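Local structure of cysteine desulfurase (Thermococcus onnurineus, 5B89) at residues Q181-V193 with Y335-S348. The protein probably catalyses the pyridoxal-phosphate-dependent removal of sulfur from L-cysteine, yielding L-alanine and a persulfide on a sulfur carrier. Numbering follows the deposited sequence.
Sequences QHVSNALGVIHEV and YGPRNLKKHAGVVS. With ALA (alanine), chain H; PLP (pyridoxal-5'-phosphate), chain G.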
loop_
_atom_site.group_PDB
_atom_site.type_symbol
_atom_site.label_atom_id
_atom_site.label_comp_id
_atom_site.label_asym_id
_atom_site.label_seq_id
_atom_site.Cartn_x
_atom_site.Cartn_y
_atom_site.Cartn_z
ATOM N N GLN B 181 -17.919 -2.294 13.182
ATOM C CA GLN B 181 -18.063 -2.307 11.770
ATOM C C GLN B 181 -19.380 -1.611 11.462
ATOM O O GLN B 181 -20.276 -1.689 12.172
ATOM C CB GLN B 181 -18.107 -3.738 11.247
ATOM C CG GLN B 181 -19.351 -4.454 11.637
ATOM C CD GLN B 181 -19.324 -5.955 11.434
ATOM O OE1 GLN B 181 -18.363 -6.527 10.993
ATOM N NE2 GLN B 181 -20.413 -6.564 11.748
ATOM N N HIS B 182 -19.438 -0.892 10.375
ATOM C CA HIS B 182 -20.654 -0.314 9.920
ATOM C C HIS B 182 -21.596 -1.362 9.349
ATOM O O HIS B 182 -22.831 -1.382 9.632
ATOM C CB HIS B 182 -20.342 0.783 8.904
ATOM C CG HIS B 182 -21.415 1.676 8.542
ATOM N ND1 HIS B 182 -21.195 2.799 7.749
ATOM C CD2 HIS B 182 -22.755 1.676 8.793
ATOM C CE1 HIS B 182 -22.314 3.453 7.561
ATOM N NE2 HIS B 182 -23.274 2.789 8.185
ATOM N N VAL B 183 -21.079 -2.197 8.483
ATOM C CA VAL B 183 -21.773 -3.340 7.849
ATOM C C VAL B 183 -20.942 -4.562 7.968
ATOM O O VAL B 183 -19.774 -4.578 7.718
ATOM C CB VAL B 183 -21.958 -3.012 6.335
ATOM C CG1 VAL B 183 -22.606 -4.214 5.549
ATOM C CG2 VAL B 183 -22.791 -1.761 6.138
ATOM N N SER B 184 -21.579 -5.704 8.337
ATOM C CA SER B 184 -20.984 -6.985 8.360
ATOM C C SER B 184 -20.772 -7.593 6.955
ATOM O O SER B 184 -21.754 -7.680 6.240
ATOM C CB SER B 184 -21.867 -7.939 9.134
ATOM O OG SER B 184 -21.358 -9.275 8.999
ATOM N N ASN B 185 -19.553 -8.010 6.642
ATOM C CA ASN B 185 -19.253 -8.620 5.356
ATOM C C ASN B 185 -19.792 -10.033 5.243
ATOM O O ASN B 185 -19.728 -10.586 4.187
ATOM C CB ASN B 185 -17.739 -8.617 5.153
ATOM C CG ASN B 185 -17.013 -9.511 6.144
ATOM O OD1 ASN B 185 -17.197 -9.369 7.386
ATOM N ND2 ASN B 185 -16.199 -10.405 5.638
ATOM N N ALA B 186 -20.172 -10.677 6.334
ATOM C CA ALA B 186 -20.684 -12.037 6.291
ATOM C C ALA B 186 -22.163 -12.070 6.383
ATOM O O ALA B 186 -22.796 -12.904 5.687
ATOM C CB ALA B 186 -20.102 -12.851 7.448
ATOM N N LEU B 187 -22.764 -11.301 7.289
ATOM C CA LEU B 187 -24.168 -11.220 7.461
ATOM C C LEU B 187 -24.944 -10.146 6.749
ATOM O O LEU B 187 -26.140 -10.276 6.490
ATOM C CB LEU B 187 -24.549 -11.023 8.965
ATOM C CG LEU B 187 -24.014 -12.112 9.856
ATOM C CD1 LEU B 187 -24.162 -11.741 11.333
ATOM C CD2 LEU B 187 -24.851 -13.384 9.612
ATOM N N GLY B 188 -24.279 -9.055 6.340
ATOM C CA GLY B 188 -24.956 -7.928 5.754
ATOM C C GLY B 188 -25.754 -7.017 6.664
ATOM O O GLY B 188 -26.358 -6.070 6.234
ATOM N N VAL B 189 -25.626 -7.261 7.955
ATOM C CA VAL B 189 -26.255 -6.340 8.886
ATOM C C VAL B 189 -25.674 -4.909 8.821
ATOM O O VAL B 189 -24.413 -4.807 8.787
ATOM C CB VAL B 189 -26.235 -6.842 10.371
ATOM C CG1 VAL B 189 -24.887 -7.272 10.855
ATOM C CG2 VAL B 189 -26.951 -5.870 11.265
ATOM N N ILE B 190 -26.552 -3.942 8.792
ATOM C CA ILE B 190 -26.176 -2.525 8.952
ATOM C C ILE B 190 -26.354 -2.178 10.391
ATOM O O ILE B 190 -27.489 -2.046 10.812
ATOM C CB ILE B 190 -26.963 -1.578 8.029
ATOM C CG1 ILE B 190 -26.950 -2.079 6.509
ATOM C CG2 ILE B 190 -26.392 -0.135 8.114
ATOM C CD1 ILE B 190 -27.872 -1.332 5.655
ATOM N N HIS B 191 -25.293 -1.954 11.129
ATOM C CA HIS B 191 -25.445 -1.551 12.518
ATOM C C HIS B 191 -25.845 -0.100 12.693
ATOM O O HIS B 191 -25.691 0.692 11.828
ATOM C CB HIS B 191 -24.153 -1.817 13.249
ATOM C CG HIS B 191 -23.815 -3.262 13.358
ATOM N ND1 HIS B 191 -22.616 -3.790 12.952
ATOM C CD2 HIS B 191 -24.545 -4.300 13.791
ATOM C CE1 HIS B 191 -22.610 -5.082 13.165
ATOM N NE2 HIS B 191 -23.771 -5.410 13.675
ATOM N N GLU B 192 -26.410 0.195 13.860
ATOM C CA GLU B 192 -26.842 1.536 14.209
ATOM C C GLU B 192 -25.646 2.337 14.645
ATOM O O GLU B 192 -25.530 2.720 15.753
ATOM C CB GLU B 192 -27.901 1.468 15.312
ATOM C CG GLU B 192 -29.035 0.518 14.940
ATOM C CD GLU B 192 -28.810 -0.969 15.341
ATOM O OE1 GLU B 192 -27.687 -1.456 15.565
ATOM O OE2 GLU B 192 -29.830 -1.663 15.395
ATOM N N VAL B 193 -24.767 2.573 13.697
ATOM C CA VAL B 193 -23.535 3.260 13.998
ATOM C C VAL B 193 -23.692 4.683 14.570
ATOM O O VAL B 193 -22.938 5.061 15.416
ATOM C CB VAL B 193 -22.554 3.215 12.819
ATOM C CG1 VAL B 193 -21.299 3.965 13.155
ATOM C CG2 VAL B 193 -22.167 1.800 12.505
ATOM N N TYR B 335 -29.051 -15.806 5.864
ATOM C CA TYR B 335 -28.637 -15.203 7.094
ATOM C C TYR B 335 -28.729 -13.697 7.118
ATOM O O TYR B 335 -28.912 -13.069 6.138
ATOM C CB TYR B 335 -27.232 -15.694 7.453
ATOM C CG TYR B 335 -27.065 -17.203 7.370
ATOM C CD1 TYR B 335 -27.434 -18.005 8.398
ATOM C CD2 TYR B 335 -26.532 -17.803 6.258
ATOM C CE1 TYR B 335 -27.305 -19.380 8.315
ATOM C CE2 TYR B 335 -26.423 -19.162 6.163
ATOM C CZ TYR B 335 -26.800 -19.945 7.202
ATOM O OH TYR B 335 -26.680 -21.286 7.139
ATOM N N GLY B 336 -28.639 -13.173 8.312
ATOM C CA GLY B 336 -28.758 -11.750 8.480
ATOM C C GLY B 336 -30.157 -11.266 8.750
ATOM O O GLY B 336 -31.077 -11.981 8.870
ATOM N N PRO B 337 -30.235 -9.898 8.861
ATOM C CA PRO B 337 -31.536 -9.341 9.218
ATOM C C PRO B 337 -32.690 -9.531 8.244
ATOM O O PRO B 337 -32.565 -9.374 7.108
ATOM C CB PRO B 337 -31.260 -7.847 9.384
ATOM C CG PRO B 337 -29.856 -7.769 9.765
ATOM C CD PRO B 337 -29.219 -8.756 8.870
ATOM N N ARG B 338 -33.844 -9.840 8.796
ATOM C CA ARG B 338 -35.061 -9.952 8.024
ATOM C C ARG B 338 -35.649 -8.614 7.709
ATOM O O ARG B 338 -36.317 -8.502 6.765
ATOM C CB ARG B 338 -36.107 -10.719 8.800
ATOM C CG ARG B 338 -36.111 -12.186 8.617
ATOM C CD ARG B 338 -34.739 -12.758 8.664
ATOM N NE ARG B 338 -34.733 -14.001 7.970
ATOM C CZ ARG B 338 -33.678 -14.758 7.703
ATOM N NH1 ARG B 338 -32.414 -14.476 8.099
ATOM N NH2 ARG B 338 -33.933 -15.828 7.027
ATOM N N ASN B 339 -35.433 -7.610 8.551
ATOM C CA ASN B 339 -35.786 -6.314 8.272
ATOM C C ASN B 339 -34.793 -5.785 7.192
ATOM O O ASN B 339 -33.634 -5.427 7.533
ATOM C CB ASN B 339 -35.687 -5.382 9.505
ATOM C CG ASN B 339 -35.999 -4.023 9.215
ATOM O OD1 ASN B 339 -36.336 -3.588 8.139
ATOM N ND2 ASN B 339 -35.877 -3.183 10.270
ATOM N N LEU B 340 -35.230 -5.709 5.955
ATOM C CA LEU B 340 -34.313 -5.345 4.882
ATOM C C LEU B 340 -33.874 -3.956 4.985
ATOM O O LEU B 340 -32.900 -3.600 4.309
ATOM C CB LEU B 340 -34.865 -5.683 3.461
ATOM C CG LEU B 340 -35.155 -7.196 3.328
ATOM C CD1 LEU B 340 -35.644 -7.451 1.899
ATOM C CD2 LEU B 340 -34.050 -8.140 3.675
ATOM N N LYS B 341 -34.501 -3.035 5.751
ATOM C CA LYS B 341 -33.918 -1.694 5.935
ATOM C C LYS B 341 -32.577 -1.739 6.686
ATOM O O LYS B 341 -31.844 -0.720 6.592
ATOM C CB LYS B 341 -34.927 -0.818 6.724
ATOM C CG LYS B 341 -36.176 -0.453 5.893
ATOM C CD LYS B 341 -36.923 0.723 6.348
ATOM C CE LYS B 341 -38.180 0.887 5.483
ATOM N NZ LYS B 341 -37.985 1.260 4.031
ATOM N N LYS B 342 -32.304 -2.824 7.382
ATOM C CA LYS B 342 -31.058 -3.026 8.115
ATOM C C LYS B 342 -30.143 -4.097 7.431
ATOM O O LYS B 342 -29.249 -4.680 8.079
ATOM C CB LYS B 342 -31.397 -3.594 9.598
ATOM C CG LYS B 342 -31.895 -2.611 10.635
ATOM C CD LYS B 342 -31.569 -3.257 11.987
ATOM C CE LYS B 342 -30.054 -3.506 12.311
ATOM N NZ LYS B 342 -29.801 -4.014 13.697
ATOM N N HIS B 343 -30.398 -4.422 6.144
ATOM C CA HIS B 343 -29.667 -5.457 5.445
ATOM C C HIS B 343 -29.042 -4.839 4.185
ATOM O O HIS B 343 -29.727 -4.334 3.285
ATOM C CB HIS B 343 -30.665 -6.570 5.007
ATOM C CG HIS B 343 -30.054 -7.906 4.807
ATOM N ND1 HIS B 343 -28.987 -8.206 3.942
ATOM C CD2 HIS B 343 -30.321 -9.098 5.420
ATOM C CE1 HIS B 343 -28.677 -9.501 4.025
ATOM N NE2 HIS B 343 -29.451 -10.034 4.942
ATOM N N ALA B 344 -27.731 -4.893 4.142
ATOM C CA ALA B 344 -27.004 -4.346 3.037
ATOM C C ALA B 344 -27.021 -5.278 1.845
ATOM O O ALA B 344 -27.684 -6.235 1.867
ATOM C CB ALA B 344 -25.596 -4.042 3.465
ATOM N N GLY B 345 -26.284 -4.936 0.807
ATOM C CA GLY B 345 -26.268 -5.721 -0.411
ATOM C C GLY B 345 -25.445 -6.962 -0.373
ATOM O O GLY B 345 -24.605 -7.161 -1.174
ATOM N N VAL B 346 -25.706 -7.766 0.624
ATOM C CA VAL B 346 -25.010 -8.979 0.918
ATOM C C VAL B 346 -26.014 -10.039 1.343
ATOM O O VAL B 346 -26.745 -9.783 2.250
ATOM C CB VAL B 346 -24.057 -8.784 2.116
ATOM C CG1 VAL B 346 -23.309 -10.054 2.436
ATOM C CG2 VAL B 346 -23.069 -7.648 1.835
ATOM N N VAL B 347 -26.035 -11.191 0.668
ATOM C CA VAL B 347 -26.921 -12.305 1.094
ATOM C C VAL B 347 -26.078 -13.533 1.225
ATOM O O VAL B 347 -25.592 -14.124 0.207
ATOM C CB VAL B 347 -28.020 -12.495 0.040
ATOM C CG1 VAL B 347 -28.895 -13.661 0.532
ATOM C CG2 VAL B 347 -28.853 -11.245 -0.137
ATOM N N SER B 348 -25.843 -13.998 2.450
ATOM C CA SER B 348 -25.223 -15.240 2.773
ATOM C C SER B 348 -26.330 -16.260 2.958
ATOM O O SER B 348 -27.409 -15.971 3.491
ATOM C CB SER B 348 -24.417 -15.183 4.143
ATOM O OG SER B 348 -23.102 -14.696 3.915
HETATM N N ALA H . -13.912 -8.017 3.354
HETATM C CA ALA H . -13.831 -8.923 2.104
HETATM C C ALA H . -14.462 -10.333 2.181
HETATM O O ALA H . -15.316 -10.496 3.086
HETATM C CB ALA H . -12.427 -9.132 1.503
HETATM O OXT ALA H . -14.284 -11.296 1.346
HETATM N N1 PLP G . -13.663 -5.065 7.312
HETATM C C2 PLP G . -14.788 -5.386 6.616
HETATM C C2A PLP G . -16.161 -5.214 7.228
HETATM C C3 PLP G . -14.601 -5.921 5.329
HETATM O O3 PLP G . -15.689 -6.253 4.590
HETATM C C4 PLP G . -13.297 -6.027 4.780
HETATM C C4A PLP G . -13.154 -6.691 3.354
HETATM C C5 PLP G . -12.199 -5.585 5.562
HETATM C C6 PLP G . -12.381 -5.119 6.846
HETATM C C5A PLP G . -10.793 -5.743 4.991
HETATM O O4P PLP G . -10.643 -4.845 3.850
HETATM P P PLP G . -9.269 -5.000 3.150
HETATM O O1P PLP G . -9.371 -4.101 2.014
HETATM O O2P PLP G . -9.191 -6.469 2.728
HETATM O O3P PLP G . -8.223 -4.693 4.116
HETATM O O HOH W 1 -27.052 -12.151 4.433
#
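Bends at chi2 of Glu-192 (88°) and chi3 of Lys-342 (62°) bring carboxylate and ammonium together in a salt bridge, OE2 to NZ 2.9 Å, with NZ approaching from above the carboxylate plane. The pair flanks a single beta bridge, Val-189 with His-343, that ties the loop after strand 177-181 of the seven-stranded PLP-binding sheet to the approach to strand 346-349 of the smaller C-terminal sheet, within the class-V aminotransferase fold. Two backbone bonds define the bridge: Ala-344 N to Gly-188 O (2.8 Å), almost perfectly straight, and Ile-190 N to Lys-342 O (2.9 Å). An alanine in place of Glu-192 would probably leave the Lys-342 ammonium without its mate and its bent chain freer to turn. Beside that chain, Val-189 also sets its CB and CG2 against Pro-337 CG, the two side chains crossing at about a right angle. Ala-344 CB touches both Val-183 CG1 (3.6 Å) and Ile-190 CG1, while Val-346 CB packs on Gly-188 CA, where a side chain would collide with Val-346 O. Farther along, Asn-185 turns away from the bridge to the active site: CG sits between backbone N and carbonyl carbon (chi1 66°), and ND2 donates to O of the bound alanine at 2.7 Å. Arg-391 grips the same ligand and also bonds Asn-185 O, linking the loop to strand 389-393. At the Ser-348 end, a water lies 2.9 Å from Leu-187 O and 2.7 Å from Tyr-335 O and accepts from Ser-348 N, while Ser-348 OG donates in the carbonyl plane to Ala-186 O.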